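Local coordinates for protein azurocidin (Homo sapiens, PDB 1A7S) that is a neutrophil-granule serine protease homologue that binds heparin, attracts monocytes and fibroblasts, and kills many Gram-negative bacteria, at residues 38-43 / 87-92. Numbering follows the deposited sequence.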
ATOM      1  N   THR A  38       0.457  -2.193   5.208  1.00  7.24           N
ATOM      2  CA  THR A  38      -0.619  -1.303   4.811  1.00  6.94           C
ATOM      3  C   THR A  38      -0.571  -0.058   5.712  1.00  6.85           C
ATOM      4  O   THR A  38       0.433   0.176   6.406  1.00  7.64           O
ATOM      5  CB  THR A  38      -1.970  -2.027   4.890  1.00  8.05           C
ATOM      6  OG1 THR A  38      -3.012  -1.247   4.336  1.00  7.71           O
ATOM      7  CG2 THR A  38      -2.331  -2.493   6.243  1.00  8.44           C
ATOM      8  N   ALA A  39      -1.598   0.773   5.585  1.00  7.08           N
ATOM      9  CA  ALA A  39      -1.707   1.990   6.387  1.00  7.36           C
ATOM     10  C   ALA A  39      -2.539   1.727   7.600  1.00  7.46           C
ATOM     11  O   ALA A  39      -3.619   1.121   7.545  1.00  8.25           O
ATOM     12  CB  ALA A  39      -2.331   3.098   5.531  1.00  8.24           C
ATOM     13  N   ALA A  40      -2.105   2.275   8.753  1.00  8.18           N
ATOM     14  CA  ALA A  40      -2.922   2.256   9.962  1.00  8.68           C
ATOM     15  C   ALA A  40      -4.232   3.017   9.802  1.00  8.59           C
ATOM     16  O   ALA A  40      -5.251   2.645  10.439  1.00  9.78           O
ATOM     17  CB  ALA A  40      -2.158   2.755  11.172  1.00  9.18           C
ATOM     18  N   SER A  41      -4.227   4.026   8.956  1.00  8.73           N
ATOM     19  CA  SER A  41      -5.431   4.806   8.716  1.00  9.84           C
ATOM     20  C   SER A  41      -6.529   3.962   8.037  1.00 10.05           C
ATOM     21  O   SER A  41      -7.675   4.429   8.017  1.00 14.10           O
ATOM     22  CB  SER A  41      -5.105   6.014   7.844  1.00 10.41           C
ATOM     23  OG  SER A  41      -4.470   5.624   6.633  1.00 10.43           O
ATOM     24  N   CYS A  42      -6.225   2.796   7.556  1.00  9.49           N
ATOM     25  CA  CYS A  42      -7.223   1.867   6.994  1.00 10.76           C
ATOM     26  C   CYS A  42      -8.029   1.138   8.065  1.00 13.09           C
ATOM     27  O   CYS A  42      -9.020   0.519   7.777  1.00 17.27           O
ATOM     28  CB  CYS A  42      -6.538   0.848   6.126  1.00  9.86           C
ATOM     29  SG  CYS A  42      -5.861   1.477   4.587  1.00 10.17           S
ATOM     30  N   PHE A  43      -7.603   1.263   9.305  1.00 14.35           N
ATOM     31  CA  PHE A  43      -8.277   0.589  10.415  1.00 19.41           C
ATOM     32  C   PHE A  43      -8.667   1.699  11.441  1.00 23.73           C
ATOM     33  O   PHE A  43      -8.254   1.516  12.587  1.00 35.18           O
ATOM     34  CB  PHE A  43      -7.294  -0.433  10.990  1.00 18.50           C
ATOM     35  CG  PHE A  43      -7.013  -1.528   9.936  1.00 16.67           C
ATOM     36  CD1 PHE A  43      -7.879  -2.612   9.856  1.00 18.60           C
ATOM     37  CD2 PHE A  43      -5.988  -1.445   9.053  1.00 14.66           C
ATOM     38  CE1 PHE A  43      -7.698  -3.588   8.896  1.00 18.43           C
ATOM     39  CE2 PHE A  43      -5.801  -2.434   8.080  1.00 15.63           C
ATOM     40  CZ  PHE A  43      -6.657  -3.477   7.977  1.00 16.29           C
ATOM     41  N   LEU A  87       0.471  10.804  11.342  1.00 13.20           N
ATOM     42  CA  LEU A  87       1.894  10.440  11.534  1.00 13.47           C
ATOM     43  C   LEU A  87       2.063   8.945  11.784  1.00 11.53           C
ATOM     44  O   LEU A  87       1.208   8.334  12.479  1.00 11.79           O
ATOM     45  CB  LEU A  87       2.446  11.137  12.781  1.00 17.34           C
ATOM     46  CG  LEU A  87       2.952  12.535  12.664  1.00 23.46           C
ATOM     47  CD1 LEU A  87       3.519  12.913  14.023  1.00 31.55           C
ATOM     48  CD2 LEU A  87       3.827  12.867  11.505  1.00 19.45           C
ATOM     49  N   ASN A  88       3.103   8.384  11.285  1.00 11.83           N
ATOM     50  CA  ASN A  88       3.418   6.980  11.492  1.00 10.47           C
ATOM     51  C   ASN A  88       2.319   6.099  11.001  1.00  9.60           C
ATOM     52  O   ASN A  88       1.881   5.162  11.654  1.00 10.15           O
ATOM     53  CB  ASN A  88       3.790   6.738  12.925  1.00 11.71           C
ATOM     54  CG  ASN A  88       5.030   7.480  13.421  1.00 14.87           C
ATOM     55  OD1 ASN A  88       5.690   8.186  12.710  1.00 14.17           O
ATOM     56  ND2 ASN A  88       5.307   7.236  14.706  1.00 31.12           N
ATOM     57  N   ASP A  89       1.836   6.405   9.791  1.00 10.24           N
ATOM     58  CA  ASP A  89       0.686   5.739   9.185  1.00  8.87           C
ATOM     59  C   ASP A  89       1.093   4.442   8.524  1.00  8.17           C
ATOM     60  O   ASP A  89       1.262   4.333   7.324  1.00  9.26           O
ATOM     61  CB  ASP A  89      -0.026   6.672   8.220  1.00  9.80           C
ATOM     62  CG  ASP A  89      -1.375   6.085   7.765  1.00 10.05           C
ATOM     63  OD1 ASP A  89      -1.734   5.013   8.312  1.00  8.92           O
ATOM     64  OD2 ASP A  89      -2.029   6.719   6.948  1.00  9.43           O
ATOM     65  N   LEU A  90       1.238   3.419   9.361  1.00  8.78           N
ATOM     66  CA  LEU A  90       1.867   2.174   8.963  1.00  9.12           C
ATOM     67  C   LEU A  90       1.309   1.053   9.861  1.00  8.60           C
ATOM     68  O   LEU A  90       1.260   1.165  11.077  1.00 10.64           O
ATOM     69  CB  LEU A  90       3.347   2.253   9.070  1.00 11.56           C
ATOM     70  CG  LEU A  90       4.165   0.934   8.766  1.00 14.64           C
ATOM     71  CD1 LEU A  90       4.056   0.703   7.354  1.00 16.98           C
ATOM     72  CD2 LEU A  90       5.605   1.148   9.256  1.00 17.96           C
ATOM     73  N   MET A  91       0.863  -0.023   9.212  1.00  8.58           N
ATOM     74  CA  MET A  91       0.323  -1.160   9.934  1.00  9.10           C
ATOM     75  C   MET A  91       0.819  -2.425   9.294  1.00  7.94           C
ATOM     76  O   MET A  91       0.796  -2.498   8.054  1.00  9.25           O
ATOM     77  CB  MET A  91      -1.198  -1.100   9.967  1.00 10.56           C
ATOM     78  CG  MET A  91      -1.782  -2.256  10.825  1.00 12.37           C
ATOM     79  SD  MET A  91      -3.348  -1.985  11.352  0.50 14.12           S
ATOM     80  CE  MET A  91      -3.309  -0.596  12.458  0.50 14.40           C
ATOM     81  N   LEU A  92       1.206  -3.395  10.073  1.00  7.59           N
ATOM     82  CA  LEU A  92       1.554  -4.714   9.588  1.00  6.98           C
ATOM     83  C   LEU A  92       0.454  -5.687  10.010  1.00  7.44           C
ATOM     84  O   LEU A  92       0.096  -5.743  11.178  1.00  8.64           O
ATOM     85  CB  LEU A  92       2.918  -5.166  10.160  1.00  8.74           C
ATOM     86  CG  LEU A  92       4.069  -4.231   9.807  1.00 13.34           C
ATOM     87  CD1 LEU A  92       5.409  -4.890  10.260  1.00 18.01           C
ATOM     88  CD2 LEU A  92       4.163  -3.846   8.380  1.00 13.08           C
TER
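Ser-41 and Asp-89 meet in the degenerate catalytic triad of this chymotrypsin-like fold: Asp-89 holds the place of the triad aspartate, whereas Ser-41 stands where active relatives carry the histidine. The carboxylate grips the 3-10 turn with both oxygens. Ser-41 OG donates to the syn lone pair of Asp-89 OD2 at 2.7 Å. Ser-41 N donates to Asp-89 OD1, also on its syn side but 22° out of the carboxylate plane. Two oxygens on one flat group thus suit a backbone N-H and a hydroxyl of the same residue. Asp-89 CG lies anti to its backbone N (chi1 -170°), extending the carboxylate to the turn. Asp-89 OD2 has a second hydrogen-bond partner in Ser-190 OG, which further fixes the carboxylate. The small methyls of Ala-39 and Ala-40 let the chain pass close by; Ala-39 CB comes to 3.4 Å from Asp-89 OD1.

Next to this polar site, Thr-38 and Met-91 form an antiparallel hydrogen-bonded pair, with Met-91 N 2.8 Å from Thr-38 O and Thr-38 N bonded to Met-91 O. Threonine suits this buried place because its OG1 is satisfied by the carbonyl oxygen of Gly-27, while its CG2 lies alongside Met-91 CB. In the conformer described here (Met-91 has two) the flexible chain bends at chi3, so that CE comes to 3.8 Å from Ala-40 CB. The polarisable SD then lies obliquely beside the Phe-43 ring, a Met-aromatic contact 3.5 Å from Phe-43 CD2.

The Thr-38/Met-91 pairing joins the end of strand 35-38 to the start of strand 91-95 in the six-stranded barrel. Met-76 of strand 69-77 touches both Phe-43 and Met-91, the Cys-26–Cys-42 disulfide ties the turn to strand 23-32, and Trp-212 of helix 210-218 packs on Leu-90.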